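Protein SSD1 (Saccharomyces cerevisiae S288C, PDB 7AM1) binds untranslated regions of mRNAs and represses their translation, acting as a non-enzymatic RNase II family member implicated in control of the G1 phase. Local coordinates at residues Ser317-Asn322 with Pro423-Asn428; Asp529-Lys534 with Asp704-Ala709; Leu537-Arg542 with Gln712-Leu717; Leu372-Glu377 with Ser417-Met422. One frame throughout, in Å; residues are numbered along the deposited sequence.

Contact 1: Ser317-Asn322 with Pro423-Asn428; sequences SILRDN and PQKLVN. With 1PE (pentaethylene glycol), chain E.
I318 O, one residue before the L319 side chain that meets V427, is gripped twice by N322. The side-chain ND2 of N322 donates to I318 O at 2.9 Å with an N-H...O angle of 153°, and the backbone N of N322 reaches I318 O at 3.2 Å from the opposite face of the carbonyl plane. This double hold closes helix 311-321, which belongs to the second cold-shock domain region, where it faces the beta hairpin formed by strands 420-421 and 426-427 of the RNB domain. N322 also reaches outward, its amide oxygen and nitrogen bonding Q708 and Q712 of helix 689-725.

Between the helix and the hairpin the contact is small and apolar. L319 and V427 meet tip to tip, with L319 CD2 4.0 Å from V427 CG2. The second methyl of the leucine, CD1, lies 4.1 Å from the same V427 CG2, so the fork of L319 straddles a single valine branch. In V427 the CG1 methyl stands opposite the backbone N (chi1 -175°), which leaves CG2 as the branch that touches.

At the hairpin turn the extended chain of K425 brings NZ near the leucine, and this NZ donates a hydrogen bond to a pentaethylene glycol, probably acquired during crystallisation. The bond from K425 NZ to the glycol oxygen OH6 measures 3.0 Å, and L319 CD1 lies 4.3 Å from that same NZ.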
loop_
_atom_site.group_PDB
_atom_site.type_symbol
_atom_site.label_atom_id
_atom_site.label_comp_id
_atom_site.label_asym_id
_atom_site.label_seq_id
_atom_site.Cartn_x
_atom_site.Cartn_y
_atom_site.Cartn_z
ATOM N N SER A 317 -4.605 6.807 -16.202
ATOM C CA SER A 317 -5.414 7.485 -15.194
ATOM C C SER A 317 -4.892 7.214 -13.790
ATOM O O SER A 317 -4.885 8.112 -12.938
ATOM C CB SER A 317 -6.870 7.040 -15.313
ATOM O OG SER A 317 -7.634 7.515 -14.220
ATOM N N ILE A 318 -4.458 5.979 -13.526
ATOM C CA ILE A 318 -3.858 5.664 -12.234
ATOM C C ILE A 318 -2.609 6.503 -12.013
ATOM O O ILE A 318 -2.393 7.045 -10.922
ATOM C CB ILE A 318 -3.550 4.156 -12.135
ATOM C CG1 ILE A 318 -4.857 3.371 -12.009
ATOM C CG2 ILE A 318 -2.595 3.876 -10.959
ATOM C CD1 ILE A 318 -4.714 1.884 -12.200
ATOM N N LEU A 319 -1.773 6.635 -13.043
ATOM C CA LEU A 319 -0.544 7.408 -12.905
ATOM C C LEU A 319 -0.844 8.881 -12.652
ATOM O O LEU A 319 -0.267 9.494 -11.745
ATOM C CB LEU A 319 0.329 7.234 -14.149
ATOM C CG LEU A 319 1.051 5.891 -14.285
ATOM C CD1 LEU A 319 1.653 5.748 -15.672
ATOM C CD2 LEU A 319 2.132 5.740 -13.223
ATOM N N ARG A 320 -1.741 9.470 -13.454
ATOM C CA ARG A 320 -2.057 10.888 -13.304
ATOM C C ARG A 320 -2.724 11.171 -11.965
ATOM O O ARG A 320 -2.444 12.192 -11.325
ATOM C CB ARG A 320 -2.987 11.368 -14.415
ATOM C CG ARG A 320 -2.551 11.168 -15.846
ATOM C CD ARG A 320 -1.451 12.107 -16.258
ATOM N NE ARG A 320 -0.923 11.722 -17.562
ATOM C CZ ARG A 320 -1.472 12.089 -18.720
ATOM N NH1 ARG A 320 -2.550 12.862 -18.732
ATOM N NH2 ARG A 320 -0.940 11.697 -19.867
ATOM N N ASP A 321 -3.654 10.303 -11.552
ATOM C CA ASP A 321 -4.329 10.503 -10.276
ATOM C C ASP A 321 -3.332 10.507 -9.137
ATOM O O ASP A 321 -3.570 11.137 -8.099
ATOM C CB ASP A 321 -5.373 9.416 -10.046
ATOM C CG ASP A 321 -6.297 9.736 -8.887
ATOM O OD1 ASP A 321 -6.794 10.884 -8.811
ATOM O OD2 ASP A 321 -6.545 8.830 -8.063
ATOM N N ASN A 322 -2.225 9.791 -9.299
ATOM C CA ASN A 322 -1.148 9.788 -8.325
ATOM C C ASN A 322 0.006 10.705 -8.721
ATOM O O ASN A 322 1.131 10.510 -8.253
ATOM C CB ASN A 322 -0.685 8.353 -8.099
ATOM C CG ASN A 322 -1.730 7.534 -7.366
ATOM O OD1 ASN A 322 -1.935 7.710 -6.166
ATOM N ND2 ASN A 322 -2.413 6.656 -8.088
ATOM N N PRO A 423 2.059 -4.116 -12.207
ATOM C CA PRO A 423 2.163 -5.358 -12.991
ATOM C C PRO A 423 2.182 -5.094 -14.486
ATOM O O PRO A 423 2.897 -5.778 -15.230
ATOM C CB PRO A 423 0.915 -6.147 -12.566
ATOM C CG PRO A 423 0.523 -5.566 -11.230
ATOM C CD PRO A 423 0.901 -4.123 -11.293
ATOM N N GLN A 424 1.418 -4.097 -14.938
ATOM C CA GLN A 424 1.259 -3.799 -16.353
ATOM C C GLN A 424 2.381 -2.940 -16.918
ATOM O O GLN A 424 2.625 -2.982 -18.130
ATOM C CB GLN A 424 -0.056 -3.048 -16.603
ATOM C CG GLN A 424 -1.303 -3.725 -16.100
ATOM C CD GLN A 424 -1.574 -3.419 -14.649
ATOM O OE1 GLN A 424 -0.654 -3.117 -13.891
ATOM N NE2 GLN A 424 -2.841 -3.483 -14.254
ATOM N N LYS A 425 3.059 -2.161 -16.080
ATOM C CA LYS A 425 3.973 -1.147 -16.577
ATOM C C LYS A 425 4.876 -0.695 -15.443
ATOM O O LYS A 425 4.542 -0.841 -14.265
ATOM C CB LYS A 425 3.178 0.054 -17.115
ATOM C CG LYS A 425 3.827 0.848 -18.227
ATOM C CD LYS A 425 3.326 2.291 -18.211
ATOM C CE LYS A 425 3.874 3.094 -19.384
ATOM N NZ LYS A 425 3.257 4.449 -19.490
ATOM N N LEU A 426 6.027 -0.133 -15.814
ATOM C CA LEU A 426 6.917 0.491 -14.847
ATOM C C LEU A 426 7.304 1.868 -15.369
ATOM O O LEU A 426 7.386 2.091 -16.581
ATOM C CB LEU A 426 8.186 -0.345 -14.578
ATOM C CG LEU A 426 9.310 -0.379 -15.613
ATOM C CD1 LEU A 426 10.183 0.868 -15.521
ATOM C CD2 LEU A 426 10.175 -1.625 -15.442
ATOM N N VAL A 427 7.547 2.788 -14.442
ATOM C CA VAL A 427 8.005 4.132 -14.773
ATOM C C VAL A 427 9.301 4.363 -14.014
ATOM O O VAL A 427 9.328 4.258 -12.780
ATOM C CB VAL A 427 6.960 5.203 -14.424
ATOM C CG1 VAL A 427 7.429 6.563 -14.908
ATOM C CG2 VAL A 427 5.613 4.849 -15.034
ATOM N N ASN A 428 10.369 4.670 -14.744
ATOM C CA ASN A 428 11.677 4.838 -14.135
ATOM C C ASN A 428 11.720 6.091 -13.265
ATOM O O ASN A 428 10.921 7.016 -13.419
ATOM C CB ASN A 428 12.770 4.962 -15.199
ATOM C CG ASN A 428 12.856 3.759 -16.102
ATOM O OD1 ASN A 428 12.616 2.626 -15.681
ATOM N ND2 ASN A 428 13.218 3.998 -17.360
HETATM C C15 1PE E . -0.331 3.747 -20.439
HETATM O OH6 1PE E . 0.908 3.218 -20.814
HETATM C C16 1PE E . 0.700 0.829 -20.758
HETATM C C26 1PE E . 0.832 2.079 -21.626
HETATM O OH7 1PE E . 1.698 -0.092 -21.108
#

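Contact 2: Asp529-Lys534 with Asp704-Ala709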
loop_
_atom_site.group_PDB
_atom_site.type_symbol
_atom_site.label_atom_id
_atom_site.label_comp_id
_atom_site.label_asym_id
_atom_site.label_seq_id
_atom_site.Cartn_x
_atom_site.Cartn_y
_atom_site.Cartn_z
ATOM N N ASP A 529 6.848 0.320 4.500
ATOM C CA ASP A 529 8.088 1.052 4.291
ATOM C C ASP A 529 8.432 1.271 2.827
ATOM O O ASP A 529 8.990 2.316 2.489
ATOM C CB ASP A 529 9.273 0.339 4.949
ATOM C CG ASP A 529 10.525 1.187 4.922
ATOM O OD1 ASP A 529 10.531 2.230 5.614
ATOM O OD2 ASP A 529 11.481 0.833 4.198
ATOM N N ASP A 530 8.081 0.345 1.942
ATOM C CA ASP A 530 8.597 0.381 0.582
ATOM C C ASP A 530 7.604 -0.316 -0.333
ATOM O O ASP A 530 6.660 -0.965 0.120
ATOM C CB ASP A 530 9.982 -0.282 0.539
ATOM C CG ASP A 530 10.839 0.188 -0.615
ATOM O OD1 ASP A 530 10.461 1.151 -1.311
ATOM O OD2 ASP A 530 11.908 -0.432 -0.825
ATOM N N GLU A 531 7.819 -0.163 -1.634
ATOM C CA GLU A 531 7.006 -0.836 -2.635
ATOM C C GLU A 531 7.794 -1.963 -3.289
ATOM O O GLU A 531 9.027 -1.938 -3.345
ATOM C CB GLU A 531 6.533 0.139 -3.716
ATOM C CG GLU A 531 5.798 1.363 -3.185
ATOM C CD GLU A 531 6.733 2.467 -2.737
ATOM O OE1 GLU A 531 6.693 2.823 -1.539
ATOM O OE2 GLU A 531 7.513 2.975 -3.578
ATOM N N LYS A 532 7.059 -2.930 -3.831
ATOM C CA LYS A 532 7.677 -4.001 -4.595
ATOM C C LYS A 532 8.221 -3.449 -5.906
ATOM O O LYS A 532 7.672 -2.505 -6.484
ATOM C CB LYS A 532 6.670 -5.110 -4.903
ATOM C CG LYS A 532 6.234 -5.942 -3.715
ATOM C CD LYS A 532 5.356 -7.101 -4.182
ATOM C CE LYS A 532 5.006 -8.032 -3.040
ATOM N NZ LYS A 532 4.053 -9.085 -3.479
ATOM N N VAL A 533 9.320 -4.044 -6.364
ATOM C CA VAL A 533 9.892 -3.753 -7.674
ATOM C C VAL A 533 9.299 -4.749 -8.662
ATOM O O VAL A 533 8.677 -4.364 -9.656
ATOM C CB VAL A 533 11.429 -3.826 -7.645
ATOM C CG1 VAL A 533 12.004 -3.707 -9.053
ATOM C CG2 VAL A 533 11.993 -2.742 -6.737
ATOM N N LYS A 534 9.486 -6.041 -8.393
ATOM C CA LYS A 534 8.752 -7.081 -9.107
ATOM C C LYS A 534 7.401 -7.222 -8.421
ATOM O O LYS A 534 7.331 -7.629 -7.258
ATOM C CB LYS A 534 9.517 -8.400 -9.101
ATOM C CG LYS A 534 9.024 -9.404 -10.147
ATOM C CD LYS A 534 7.776 -10.157 -9.723
ATOM C CE LYS A 534 7.148 -10.901 -10.909
ATOM N NZ LYS A 534 6.272 -10.023 -11.746
ATOM N N ASP A 704 4.305 7.768 -1.429
ATOM C CA ASP A 704 3.001 7.210 -1.097
ATOM C C ASP A 704 2.112 7.147 -2.329
ATOM O O ASP A 704 1.302 6.226 -2.458
ATOM C CB ASP A 704 2.365 8.025 0.025
ATOM C CG ASP A 704 3.053 7.793 1.358
ATOM O OD1 ASP A 704 3.746 6.765 1.496
ATOM O OD2 ASP A 704 2.920 8.638 2.260
ATOM N N CYS A 705 2.280 8.090 -3.259
ATOM C CA CYS A 705 1.581 8.016 -4.536
ATOM C C CYS A 705 2.030 6.805 -5.348
ATOM O O CYS A 705 1.205 6.157 -6.004
ATOM C CB CYS A 705 1.807 9.304 -5.329
ATOM S SG CYS A 705 0.854 10.747 -4.740
ATOM N N ALA A 706 3.334 6.501 -5.345
ATOM C CA ALA A 706 3.822 5.330 -6.072
ATOM C C ALA A 706 3.261 4.049 -5.474
ATOM O O ALA A 706 2.971 3.089 -6.196
ATOM C CB ALA A 706 5.352 5.290 -6.067
ATOM N N TYR A 707 3.131 4.006 -4.147
ATOM C CA TYR A 707 2.494 2.875 -3.480
ATOM C C TYR A 707 1.035 2.746 -3.901
ATOM O O TYR A 707 0.572 1.661 -4.269
ATOM C CB TYR A 707 2.614 3.064 -1.967
ATOM C CG TYR A 707 1.745 2.169 -1.117
ATOM C CD1 TYR A 707 2.098 0.851 -0.879
ATOM C CD2 TYR A 707 0.588 2.653 -0.523
ATOM C CE1 TYR A 707 1.310 0.029 -0.089
ATOM C CE2 TYR A 707 -0.206 1.840 0.268
ATOM C CZ TYR A 707 0.163 0.531 0.485
ATOM O OH TYR A 707 -0.613 -0.281 1.275
ATOM N N GLN A 708 0.294 3.852 -3.862
ATOM C CA GLN A 708 -1.112 3.804 -4.247
ATOM C C GLN A 708 -1.267 3.355 -5.694
ATOM O O GLN A 708 -2.145 2.542 -6.009
ATOM C CB GLN A 708 -1.753 5.173 -4.031
ATOM C CG GLN A 708 -1.798 5.581 -2.563
ATOM C CD GLN A 708 -2.279 7.007 -2.329
ATOM O OE1 GLN A 708 -2.693 7.346 -1.221
ATOM N NE2 GLN A 708 -2.214 7.848 -3.361
ATOM N N ALA A 709 -0.419 3.869 -6.588
ATOM C CA ALA A 709 -0.475 3.453 -7.983
ATOM C C ALA A 709 -0.237 1.956 -8.114
ATOM O O ALA A 709 -0.953 1.267 -8.853
ATOM C CB ALA A 709 0.554 4.232 -8.803
#
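E531 lays the aliphatic part of its side chain against helix 689-725 at Y707. The van der Waals contact is made by CG of E531, which sits 3.6 Å from Y707 CA. Relative to the aromatic ring, the same methylene lies at the edge, near the ring plane; the closest side-chain approach is E531 CG to Y707 CB, 3.8 Å. The bend at chi2 (83°) folds the glutamate so that its carboxylate turns back toward the neighbouring residue, with OE2 4.0 Å from A706 CB. The carboxylate plane is turned 69° from that of the tyrosine ring.

Polar interactions hold the far end of the glutamate, through residues near but outside the two segments. OE1 pairs with R633 and OE2 with K703, both in salt bridges. R633 also pairs with D704 OD1, and its charge is likely to ease the approach of the two acids, whose E531 OE1 and D704 OD1 are 5.8 Å apart. K703 is likewise shared, bridging to D530 OD1, which in addition takes a weak bond from the backbone N of E531. With an alanine at E531, R633 and K703 would each probably lose one carboxylate mate, and the flank of Y707 would lose its methylene cover.

The whole arrangement pins the loop between helices 523-529 and 544-568 of the RNB domain to the side of helix 689-725, while A706 and A709 on that helix also touch V420 of strand 420-421.

Contact 3: Leu537-Arg542 with Gln712-Leu717; sequences LNILDR and QAIHLL
L537 pushes its CD1 methyl onto the branch point of L717, with L537 CD1 3.8 Å from L717 CG and at nearly the same range from the CB and CD2 atoms of that leucine. The two side chains cross at about a right angle. The first torsion of L537 (chi1 -146°) is well away from a staggered value, and this twist turns the tip toward the helix although the side chain starts out across it.

One helical turn earlier I714 fills the space beside the loop backbone. Its CG2 methyl packs 3.4 Å from L537 O, a contact of a hydrocarbon branch with a carbonyl oxygen. The longer branch of I714 diverges from CG2 and carries CD1 to 4.0 Å from I539 CG2. In I539 the longer branch CG1 occupies the position between the backbone N and the carbonyl carbon (chi1 55°), so the shorter CG2 methyl is the one offered to the helix.

The loop that presents these residues is shaped by N538. Its side-chain OD1 accepts from L540 N at 2.9 Å in an Asx turn, with the donor above the carbonyl plane. Superimposed on it is a type I beta turn, in which D541 N bonds N538 O at 3.0 Å.

L537 extends its packing along helix 689-725 to L718 and T721, and I539 leans on L524 of helix 523-529. N538 ND2 reaches P751 O, so the RNB-domain loop lies between helices 523-529 and 689-725 and is bonded to the loop that follows strand 745-750.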
loop_
_atom_site.group_PDB
_atom_site.type_symbol
_atom_site.label_atom_id
_atom_site.label_comp_id
_atom_site.label_asym_id
_atom_site.label_seq_id
_atom_site.Cartn_x
_atom_site.Cartn_y
_atom_site.Cartn_z
ATOM N N LEU A 537 0.513 -10.341 -8.322
ATOM C CA LEU A 537 -0.933 -10.180 -8.251
ATOM C C LEU A 537 -1.433 -10.289 -6.817
ATOM O O LEU A 537 -2.498 -9.753 -6.497
ATOM C CB LEU A 537 -1.605 -11.219 -9.143
ATOM C CG LEU A 537 -2.898 -10.840 -9.860
ATOM C CD1 LEU A 537 -2.729 -9.585 -10.716
ATOM C CD2 LEU A 537 -3.359 -12.038 -10.707
ATOM N N ASN A 538 -0.688 -10.959 -5.947
ATOM C CA ASN A 538 -1.055 -11.112 -4.544
ATOM C C ASN A 538 -0.071 -10.318 -3.695
ATOM O O ASN A 538 1.122 -10.637 -3.660
ATOM C CB ASN A 538 -1.057 -12.586 -4.145
ATOM C CG ASN A 538 -1.671 -12.820 -2.780
ATOM O OD1 ASN A 538 -1.798 -11.897 -1.976
ATOM N ND2 ASN A 538 -2.064 -14.061 -2.514
ATOM N N ILE A 539 -0.572 -9.285 -3.013
ATOM C CA ILE A 539 0.289 -8.454 -2.180
ATOM C C ILE A 539 0.903 -9.246 -1.035
ATOM O O ILE A 539 1.873 -8.792 -0.417
ATOM C CB ILE A 539 -0.490 -7.240 -1.635
ATOM C CG1 ILE A 539 -1.751 -7.686 -0.891
ATOM C CG2 ILE A 539 -0.858 -6.298 -2.768
ATOM C CD1 ILE A 539 -2.395 -6.573 -0.076
ATOM N N LEU A 540 0.361 -10.422 -0.726
ATOM C CA LEU A 540 0.904 -11.233 0.356
ATOM C C LEU A 540 2.139 -12.024 -0.058
ATOM O O LEU A 540 2.865 -12.511 0.814
ATOM C CB LEU A 540 -0.173 -12.191 0.870
ATOM C CG LEU A 540 -1.418 -11.542 1.478
ATOM C CD1 LEU A 540 -2.457 -12.605 1.838
ATOM C CD2 LEU A 540 -1.058 -10.709 2.701
ATOM N N ASP A 541 2.397 -12.165 -1.358
ATOM C CA ASP A 541 3.501 -12.996 -1.815
ATOM C C ASP A 541 4.844 -12.361 -1.457
ATOM O O ASP A 541 5.059 -11.161 -1.669
ATOM C CB ASP A 541 3.423 -13.214 -3.329
ATOM C CG ASP A 541 2.317 -14.183 -3.747
ATOM O OD1 ASP A 541 1.557 -14.689 -2.890
ATOM O OD2 ASP A 541 2.212 -14.441 -4.965
ATOM N N ARG A 542 5.738 -13.172 -0.894
ATOM C CA ARG A 542 7.142 -12.833 -0.705
ATOM C C ARG A 542 7.910 -14.145 -0.799
ATOM O O ARG A 542 7.454 -15.162 -0.266
ATOM C CB ARG A 542 7.426 -12.175 0.648
ATOM C CG ARG A 542 6.660 -10.909 0.942
ATOM C CD ARG A 542 7.167 -9.718 0.145
ATOM N NE ARG A 542 6.359 -8.538 0.434
ATOM C CZ ARG A 542 6.640 -7.308 0.019
ATOM N NH1 ARG A 542 7.714 -7.075 -0.724
ATOM N NH2 ARG A 542 5.835 -6.308 0.344
ATOM N N GLN A 712 -3.322 0.057 -6.860
ATOM C CA GLN A 712 -4.455 0.295 -7.748
ATOM C C GLN A 712 -4.315 -0.509 -9.031
ATOM O O GLN A 712 -5.303 -1.028 -9.561
ATOM C CB GLN A 712 -4.569 1.787 -8.045
ATOM C CG GLN A 712 -5.186 2.575 -6.898
ATOM C CD GLN A 712 -5.022 4.076 -7.050
ATOM O OE1 GLN A 712 -4.587 4.569 -8.092
ATOM N NE2 GLN A 712 -5.357 4.812 -5.998
ATOM N N ALA A 713 -3.092 -0.610 -9.554
ATOM C CA ALA A 713 -2.868 -1.373 -10.776
ATOM C C ALA A 713 -2.981 -2.872 -10.517
ATOM O O ALA A 713 -3.519 -3.613 -11.350
ATOM C CB ALA A 713 -1.504 -1.012 -11.364
ATOM N N ILE A 714 -2.490 -3.342 -9.368
ATOM C CA ILE A 714 -2.724 -4.731 -8.984
ATOM C C ILE A 714 -4.218 -5.010 -8.917
ATOM O O ILE A 714 -4.712 -6.006 -9.460
ATOM C CB ILE A 714 -2.051 -5.043 -7.636
ATOM C CG1 ILE A 714 -0.527 -5.012 -7.762
ATOM C CG2 ILE A 714 -2.536 -6.382 -7.117
ATOM C CD1 ILE A 714 0.182 -5.033 -6.415
ATOM N N HIS A 715 -4.952 -4.147 -8.212
ATOM C CA HIS A 715 -6.383 -4.344 -8.028
ATOM C C HIS A 715 -7.093 -4.424 -9.366
ATOM O O HIS A 715 -7.981 -5.261 -9.562
ATOM C CB HIS A 715 -6.943 -3.197 -7.185
ATOM C CG HIS A 715 -8.430 -3.228 -7.019
ATOM N ND1 HIS A 715 -9.288 -2.638 -7.922
ATOM C CD2 HIS A 715 -9.211 -3.761 -6.051
ATOM C CE1 HIS A 715 -10.535 -2.816 -7.522
ATOM N NE2 HIS A 715 -10.515 -3.494 -6.388
ATOM N N LEU A 716 -6.693 -3.571 -10.305
ATOM C CA LEU A 716 -7.307 -3.552 -11.625
ATOM C C LEU A 716 -7.104 -4.885 -12.335
ATOM O O LEU A 716 -8.062 -5.490 -12.828
ATOM C CB LEU A 716 -6.718 -2.394 -12.430
ATOM C CG LEU A 716 -7.189 -2.142 -13.855
ATOM C CD1 LEU A 716 -8.670 -1.756 -13.855
ATOM C CD2 LEU A 716 -6.338 -1.051 -14.496
ATOM N N LEU A 717 -5.860 -5.362 -12.389
ATOM C CA LEU A 717 -5.577 -6.615 -13.078
ATOM C C LEU A 717 -6.175 -7.807 -12.348
ATOM O O LEU A 717 -6.585 -8.782 -12.990
ATOM C CB LEU A 717 -4.070 -6.791 -13.230
ATOM C CG LEU A 717 -3.584 -7.990 -14.040
ATOM C CD1 LEU A 717 -4.252 -8.037 -15.403
ATOM C CD2 LEU A 717 -2.064 -7.941 -14.175
#

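Contact 4: Leu372-Glu377 with Ser417-Met422; sequences LGWVSE and SSAVFM
W374 and F421 are nearest each other in backbone register, yet their CA atoms stay 9.3 Å apart, so the loop 372-377 and the strand 420-421 of the RNB domain are joined through side chains. The indole stands opposite the W374 backbone N (chi1 -171°), which carries it across to the strand. The two rings form a T-shaped (edge-to-face) pair: the edge of F421 points into the face of the six-membered ring of W374, with planes at 86° and centroids 4.9 Å apart. CZ of F421 stands over the centre of the indole, while F421 CE1 comes closest, 3.5 Å from W374 CE3. V375 CG2 lies against the other indole face toward its rim, so both faces are packed. W374 CH2 reaches A419 CB at 4.4 Å.

Rotation of the indole is further restrained at its edge, where NE1 donates to E377 OE2 at 3.2 Å with a straight N-H...O angle of 168°. The acceptor lies in the ring plane, although the donor approaches from above the carboxylate plane. E377 OE1 is held in turn by M664 N.

A leucine in place of W374 would probably leave the edge of F421 without its aromatic face and E377 OE2 without the indole N-H.

Such geometry sets the weakly positive C-H rim of F421 against the electron-rich indole face, while the polar N-H is satisfied separately at the edge.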
loop_
_atom_site.group_PDB
_atom_site.type_symbol
_atom_site.label_atom_id
_atom_site.label_comp_id
_atom_site.label_asym_id
_atom_site.label_seq_id
_atom_site.Cartn_x
_atom_site.Cartn_y
_atom_site.Cartn_z
ATOM N N LEU A 372 13.178 -8.757 -11.552
ATOM C CA LEU A 372 12.483 -8.928 -12.822
ATOM C C LEU A 372 11.948 -7.611 -13.357
ATOM O O LEU A 372 11.187 -6.914 -12.680
ATOM C CB LEU A 372 11.332 -9.922 -12.654
ATOM C CG LEU A 372 10.786 -10.517 -13.950
ATOM C CD1 LEU A 372 10.375 -11.960 -13.800
ATOM C CD2 LEU A 372 9.583 -9.656 -14.382
ATOM N N GLY A 373 12.341 -7.285 -14.587
ATOM C CA GLY A 373 11.883 -6.086 -15.253
ATOM C C GLY A 373 12.603 -4.823 -14.849
ATOM O O GLY A 373 12.267 -3.746 -15.361
ATOM N N TRP A 374 13.587 -4.918 -13.963
ATOM C CA TRP A 374 14.265 -3.762 -13.403
ATOM C C TRP A 374 15.768 -3.953 -13.562
ATOM O O TRP A 374 16.241 -5.004 -14.001
ATOM C CB TRP A 374 13.866 -3.576 -11.932
ATOM C CG TRP A 374 14.335 -2.304 -11.308
ATOM C CD1 TRP A 374 15.104 -2.176 -10.190
ATOM C CD2 TRP A 374 14.064 -0.975 -11.765
ATOM N NE1 TRP A 374 15.325 -0.848 -9.917
ATOM C CE2 TRP A 374 14.699 -0.090 -10.873
ATOM C CE3 TRP A 374 13.343 -0.448 -12.843
ATOM C CZ2 TRP A 374 14.639 1.293 -11.024
ATOM C CZ3 TRP A 374 13.283 0.924 -12.993
ATOM C CH2 TRP A 374 13.926 1.781 -12.086
ATOM N N VAL A 375 16.521 -2.912 -13.217
ATOM C CA VAL A 375 17.977 -2.938 -13.307
ATOM C C VAL A 375 18.558 -3.721 -12.137
ATOM O O VAL A 375 17.818 -4.296 -11.331
ATOM C CB VAL A 375 18.543 -1.506 -13.342
ATOM C CG1 VAL A 375 17.980 -0.744 -14.530
ATOM C CG2 VAL A 375 18.230 -0.776 -12.042
ATOM N N SER A 376 19.886 -3.781 -12.064
ATOM C CA SER A 376 20.599 -4.272 -10.891
ATOM C C SER A 376 21.278 -3.089 -10.214
ATOM O O SER A 376 22.136 -2.432 -10.814
ATOM C CB SER A 376 21.632 -5.332 -11.270
ATOM O OG SER A 376 22.445 -5.666 -10.158
ATOM N N GLU A 377 20.885 -2.803 -8.978
ATOM C CA GLU A 377 21.482 -1.699 -8.245
ATOM C C GLU A 377 22.134 -2.130 -6.940
ATOM O O GLU A 377 22.667 -1.276 -6.222
ATOM C CB GLU A 377 20.434 -0.605 -7.975
ATOM C CG GLU A 377 19.223 -1.008 -7.150
ATOM C CD GLU A 377 18.195 0.116 -7.089
ATOM O OE1 GLU A 377 18.612 1.272 -6.889
ATOM O OE2 GLU A 377 16.979 -0.141 -7.249
ATOM N N SER A 417 10.821 11.859 -8.333
ATOM C CA SER A 417 10.968 11.510 -6.925
ATOM C C SER A 417 10.956 10.006 -6.683
ATOM O O SER A 417 11.823 9.491 -5.972
ATOM C CB SER A 417 9.881 12.189 -6.085
ATOM O OG SER A 417 10.128 12.023 -4.696
ATOM N N SER A 418 9.990 9.292 -7.248
ATOM C CA SER A 418 9.941 7.850 -7.077
ATOM C C SER A 418 9.586 7.171 -8.389
ATOM O O SER A 418 8.738 7.651 -9.147
ATOM C CB SER A 418 8.929 7.447 -5.996
ATOM O OG SER A 418 8.780 6.042 -5.952
ATOM N N ALA A 419 10.234 6.041 -8.640
ATOM C CA ALA A 419 9.784 5.165 -9.701
ATOM C C ALA A 419 8.465 4.522 -9.293
ATOM O O ALA A 419 8.110 4.467 -8.111
ATOM C CB ALA A 419 10.833 4.099 -10.000
ATOM N N VAL A 420 7.726 4.044 -10.288
ATOM C CA VAL A 420 6.442 3.396 -10.065
ATOM C C VAL A 420 6.497 2.009 -10.683
ATOM O O VAL A 420 6.892 1.859 -11.846
ATOM C CB VAL A 420 5.278 4.206 -10.662
ATOM C CG1 VAL A 420 3.953 3.555 -10.301
ATOM C CG2 VAL A 420 5.326 5.648 -10.178
ATOM N N PHE A 421 6.106 0.999 -9.911
ATOM C CA PHE A 421 6.097 -0.382 -10.374
ATOM C C PHE A 421 4.673 -0.917 -10.318
ATOM O O PHE A 421 4.073 -1.003 -9.241
ATOM C CB PHE A 421 7.050 -1.237 -9.541
ATOM C CG PHE A 421 8.460 -0.735 -9.561
ATOM C CD1 PHE A 421 9.338 -1.137 -10.552
ATOM C CD2 PHE A 421 8.899 0.168 -8.609
ATOM C CE1 PHE A 421 10.633 -0.668 -10.578
ATOM C CE2 PHE A 421 10.201 0.639 -8.630
ATOM C CZ PHE A 421 11.064 0.226 -9.619
ATOM N N MET A 422 4.134 -1.252 -11.483
ATOM C CA MET A 422 2.824 -1.853 -11.635
ATOM C C MET A 422 2.965 -3.157 -12.405
ATOM O O MET A 422 3.909 -3.315 -13.184
ATOM C CB MET A 422 1.880 -0.907 -12.380
ATOM C CG MET A 422 1.644 0.392 -11.634
ATOM S SD MET A 422 0.876 1.675 -12.631
ATOM C CE MET A 422 2.156 2.006 -13.837
#

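Helix 689-725 ties the set together: contacts 2 and 3 use successive parts of it, their centres 11 Å apart, and are joined by K532 NZ bonding D541 O at 2.9 Å. Contact 1 reaches the same helix through N322 OD1 and Q708 NE2, 2.8 Å apart, and through Q424 NE2 and A713 O, 3.0 Å apart. Contacts 1 and 4 share the hairpin, where V427 N meets V420 O at 2.8 Å; contact 4 is nested in the loop closed by contact 1. Contact 4 leans on contact 2, with V533 CG1 3.4 Å from W374 CB. Pentaethylene glycol is bound at two separate places, at K425 (contact 1) and about 4 Å from the Y707 side chain (contact 2).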